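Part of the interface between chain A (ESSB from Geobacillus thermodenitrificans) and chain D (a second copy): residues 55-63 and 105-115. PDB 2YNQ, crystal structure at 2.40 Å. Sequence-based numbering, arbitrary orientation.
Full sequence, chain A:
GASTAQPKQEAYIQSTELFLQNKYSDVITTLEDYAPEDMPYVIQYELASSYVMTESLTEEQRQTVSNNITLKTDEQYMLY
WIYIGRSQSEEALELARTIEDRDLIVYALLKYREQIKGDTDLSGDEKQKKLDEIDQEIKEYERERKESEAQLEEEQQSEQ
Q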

# COMPACT_ATOMS: atom_id res chain seq x y z
N GLU A 55 5.59 7.84 -4.53
CA GLU A 55 4.87 6.69 -4.01
C GLU A 55 4.49 5.72 -5.14
O GLU A 55 4.48 6.08 -6.33
CB GLU A 55 3.61 7.14 -3.29
CG GLU A 55 3.82 7.57 -1.87
CD GLU A 55 4.34 6.47 -0.97
OE1 GLU A 55 3.86 5.31 -1.07
OE2 GLU A 55 5.24 6.76 -0.15
N SER A 56 4.16 4.49 -4.75
CA SER A 56 3.67 3.49 -5.70
C SER A 56 2.20 3.70 -5.95
O SER A 56 1.35 3.21 -5.18
CB SER A 56 3.93 2.07 -5.21
OG SER A 56 5.00 1.48 -5.94
N LEU A 57 1.91 4.43 -7.02
CA LEU A 57 0.57 4.87 -7.37
C LEU A 57 0.58 5.10 -8.87
O LEU A 57 1.63 5.39 -9.45
CB LEU A 57 0.24 6.18 -6.65
CG LEU A 57 0.24 6.28 -5.12
CD1 LEU A 57 -0.01 7.70 -4.65
CD2 LEU A 57 -0.81 5.36 -4.50
N THR A 58 -0.58 4.99 -9.51
CA THR A 58 -0.69 5.40 -10.90
C THR A 58 -0.41 6.90 -10.95
O THR A 58 -0.43 7.57 -9.91
CB THR A 58 -2.10 5.17 -11.45
OG1 THR A 58 -3.02 5.95 -10.70
CG2 THR A 58 -2.50 3.69 -11.35
N GLU A 59 -0.15 7.44 -12.15
CA GLU A 59 0.04 8.88 -12.29
C GLU A 59 -1.19 9.61 -11.82
O GLU A 59 -1.08 10.61 -11.11
CB GLU A 59 0.39 9.29 -13.72
CG GLU A 59 1.91 9.47 -13.95
CD GLU A 59 2.55 10.57 -13.08
OE1 GLU A 59 2.02 11.73 -13.04
OE2 GLU A 59 3.60 10.27 -12.44
N GLU A 60 -2.36 9.10 -12.20
CA GLU A 60 -3.58 9.77 -11.81
C GLU A 60 -3.70 9.84 -10.29
O GLU A 60 -4.03 10.91 -9.74
CB GLU A 60 -4.80 9.11 -12.45
CG GLU A 60 -5.75 10.14 -13.09
CD GLU A 60 -7.23 9.80 -12.88
OE1 GLU A 60 -7.67 9.75 -11.70
OE2 GLU A 60 -7.95 9.58 -13.88
N GLN A 61 -3.40 8.73 -9.61
CA GLN A 61 -3.45 8.67 -8.15
C GLN A 61 -2.47 9.63 -7.49
O GLN A 61 -2.76 10.21 -6.45
CB GLN A 61 -3.23 7.24 -7.63
CG GLN A 61 -4.33 6.28 -8.06
CD GLN A 61 -3.92 4.82 -7.99
OE1 GLN A 61 -2.74 4.48 -7.89
NE2 GLN A 61 -4.91 3.94 -8.04
N ARG A 62 -1.30 9.77 -8.09
CA ARG A 62 -0.30 10.70 -7.57
C ARG A 62 -0.85 12.13 -7.69
O ARG A 62 -0.80 12.88 -6.73
CB ARG A 62 1.02 10.58 -8.33
CG ARG A 62 1.88 9.39 -7.91
CD ARG A 62 2.87 9.05 -9.01
NE ARG A 62 3.91 8.13 -8.56
CZ ARG A 62 4.96 7.74 -9.29
NH1 ARG A 62 5.13 8.19 -10.53
NH2 ARG A 62 5.84 6.90 -8.76
N GLN A 63 -1.40 12.45 -8.86
CA GLN A 63 -2.05 13.73 -9.08
C GLN A 63 -3.15 14.01 -8.06
O GLN A 63 -3.18 15.09 -7.47
CB GLN A 63 -2.59 13.85 -10.51
CG GLN A 63 -1.49 13.99 -11.57
CD GLN A 63 -0.59 15.22 -11.36
OE1 GLN A 63 0.64 15.14 -11.50
NE2 GLN A 63 -1.20 16.36 -11.02
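Chain D, residues 105-115: IVYALLKYREQ

Chain D lies on this part of chain A as a continuous α-helix, its 105-115 backbone closed by i to i+4 hydrogen bonds, while chain A meets it with an extended segment, 56-58, and the first turn of a helix that starts at Glu59(A). The loop does most of the touching, and the CA atoms come nearest at Ser56(A) and Leu110(D), 6.4 Å apart.

Glu55(A) points its CA-to-CB bond away and leaves the contact to its neighbour. Ser56(A) points toward the helix, and its OG donates a hydrogen bond to OE2 of Glu114(D) at 2.7 Å, the one hydrogen bond between the stretches. The CA-to-CB bond of Glu114(D) runs sideways, but with chi1 m and chi2 t its carboxylate reaches the serine. The CA-to-CB bond of Leu57(A) points away, and the residue meets chain D through its backbone: its O lies 3.8 Å from CD2 of Leu110(D).

Thr58(A) works in two directions. Its CG2 packs 3.7 Å from CG1 of Val106(D) and 4.0 Å from CD1 of Leu110(D), one helical turn later, so moving from Ser56(A) to Thr58(A) leads back down the D helix from Glu114(D) to Val106(D). Its OG1 meanwhile caps the A helix, accepting from N of Gln61(A) at 3.0 Å, and N of Thr58(A) in turn donates to OE1 of Gln61(A) at 2.7 Å. The rule to read here is that an N-cap threonine can spend its hydroxyl on its own helix and leave its methyl for packing on a partner.

Last, Arg62(A) brings NH2 within 3.9 Å of NH2 of Arg113(D), like charges edge to edge. Its own charge is paired within chain A, through a salt bridge from NH1 to OE2 of Glu59(A) at 3.2 Å.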

# COMPACT_ATOMS: atom_id res chain seq x y z
N ILE D 105 -4.43 -5.70 -13.19
CA ILE D 105 -3.21 -5.74 -14.00
C ILE D 105 -2.37 -4.52 -13.66
O ILE D 105 -1.18 -4.64 -13.38
CB ILE D 105 -3.48 -5.81 -15.52
CG1 ILE D 105 -4.28 -7.07 -15.87
CG2 ILE D 105 -2.16 -5.73 -16.31
CD1 ILE D 105 -4.86 -7.13 -17.31
N VAL D 106 -3.00 -3.36 -13.65
CA VAL D 106 -2.26 -2.15 -13.31
C VAL D 106 -1.65 -2.26 -11.93
O VAL D 106 -0.47 -1.92 -11.73
CB VAL D 106 -3.13 -0.89 -13.41
CG1 VAL D 106 -2.40 0.28 -12.79
CG2 VAL D 106 -3.50 -0.60 -14.85
N TYR D 107 -2.42 -2.72 -10.95
CA TYR D 107 -1.89 -2.80 -9.59
C TYR D 107 -0.70 -3.75 -9.49
O TYR D 107 0.31 -3.46 -8.82
CB TYR D 107 -2.98 -3.20 -8.62
CG TYR D 107 -2.54 -3.06 -7.20
CD1 TYR D 107 -2.48 -1.80 -6.60
CD2 TYR D 107 -2.18 -4.17 -6.45
CE1 TYR D 107 -2.07 -1.65 -5.29
CE2 TYR D 107 -1.78 -4.05 -5.13
CZ TYR D 107 -1.72 -2.79 -4.56
OH TYR D 107 -1.29 -2.66 -3.27
N ALA D 108 -0.78 -4.88 -10.19
CA ALA D 108 0.30 -5.85 -10.22
C ALA D 108 1.53 -5.29 -10.94
O ALA D 108 2.67 -5.51 -10.52
CB ALA D 108 -0.18 -7.13 -10.86
N LEU D 109 1.29 -4.52 -12.01
CA LEU D 109 2.37 -3.84 -12.74
C LEU D 109 3.12 -2.88 -11.81
O LEU D 109 4.36 -2.83 -11.82
CB LEU D 109 1.83 -3.11 -13.96
CG LEU D 109 1.57 -4.01 -15.18
CD1 LEU D 109 0.68 -3.30 -16.20
CD2 LEU D 109 2.88 -4.55 -15.84
N LEU D 110 2.36 -2.15 -10.99
CA LEU D 110 2.97 -1.28 -9.97
C LEU D 110 3.84 -2.04 -8.97
O LEU D 110 4.95 -1.61 -8.68
CB LEU D 110 1.92 -0.44 -9.25
CG LEU D 110 1.36 0.70 -10.12
CD1 LEU D 110 0.11 1.28 -9.46
CD2 LEU D 110 2.40 1.81 -10.45
N LYS D 111 3.36 -3.17 -8.44
CA LYS D 111 4.19 -3.97 -7.52
C LYS D 111 5.41 -4.52 -8.25
O LYS D 111 6.50 -4.58 -7.69
CB LYS D 111 3.38 -5.10 -6.87
CG LYS D 111 2.33 -4.63 -5.86
CD LYS D 111 2.92 -3.71 -4.77
CE LYS D 111 2.04 -3.59 -3.53
NZ LYS D 111 2.16 -4.80 -2.60
N TYR D 112 5.23 -4.90 -9.51
CA TYR D 112 6.33 -5.43 -10.28
C TYR D 112 7.38 -4.34 -10.54
O TYR D 112 8.59 -4.61 -10.53
CB TYR D 112 5.81 -6.04 -11.59
CG TYR D 112 6.86 -6.65 -12.48
CD1 TYR D 112 7.83 -7.51 -11.98
CD2 TYR D 112 6.86 -6.38 -13.83
CE1 TYR D 112 8.80 -8.09 -12.83
CE2 TYR D 112 7.81 -6.94 -14.69
CZ TYR D 112 8.78 -7.79 -14.19
OH TYR D 112 9.72 -8.31 -15.06
N ARG D 113 6.91 -3.11 -10.73
CA ARG D 113 7.81 -1.98 -10.91
C ARG D 113 8.77 -1.89 -9.72
O ARG D 113 9.98 -1.80 -9.91
CB ARG D 113 7.06 -0.67 -11.15
CG ARG D 113 7.91 0.36 -11.88
CD ARG D 113 7.13 1.59 -12.37
NE ARG D 113 7.27 2.74 -11.49
CZ ARG D 113 8.37 3.49 -11.39
NH1 ARG D 113 9.46 3.21 -12.10
NH2 ARG D 113 8.38 4.53 -10.56
N GLU D 114 8.22 -1.97 -8.51
CA GLU D 114 9.04 -1.88 -7.29
C GLU D 114 10.12 -2.95 -7.27
O GLU D 114 11.25 -2.68 -6.89
CB GLU D 114 8.18 -2.07 -6.04
CG GLU D 114 7.28 -0.93 -5.65
CD GLU D 114 6.34 -1.34 -4.53
OE1 GLU D 114 6.63 -2.35 -3.84
OE2 GLU D 114 5.30 -0.68 -4.33
N GLN D 115 9.75 -4.16 -7.69
CA GLN D 115 10.66 -5.28 -7.65
C GLN D 115 11.80 -5.10 -8.64
O GLN D 115 12.94 -5.53 -8.38
CB GLN D 115 9.90 -6.58 -7.93
CG GLN D 115 10.77 -7.81 -7.82
CD GLN D 115 10.04 -9.07 -8.25
OE1 GLN D 115 8.87 -9.29 -7.90
NE2 GLN D 115 10.74 -9.91 -9.01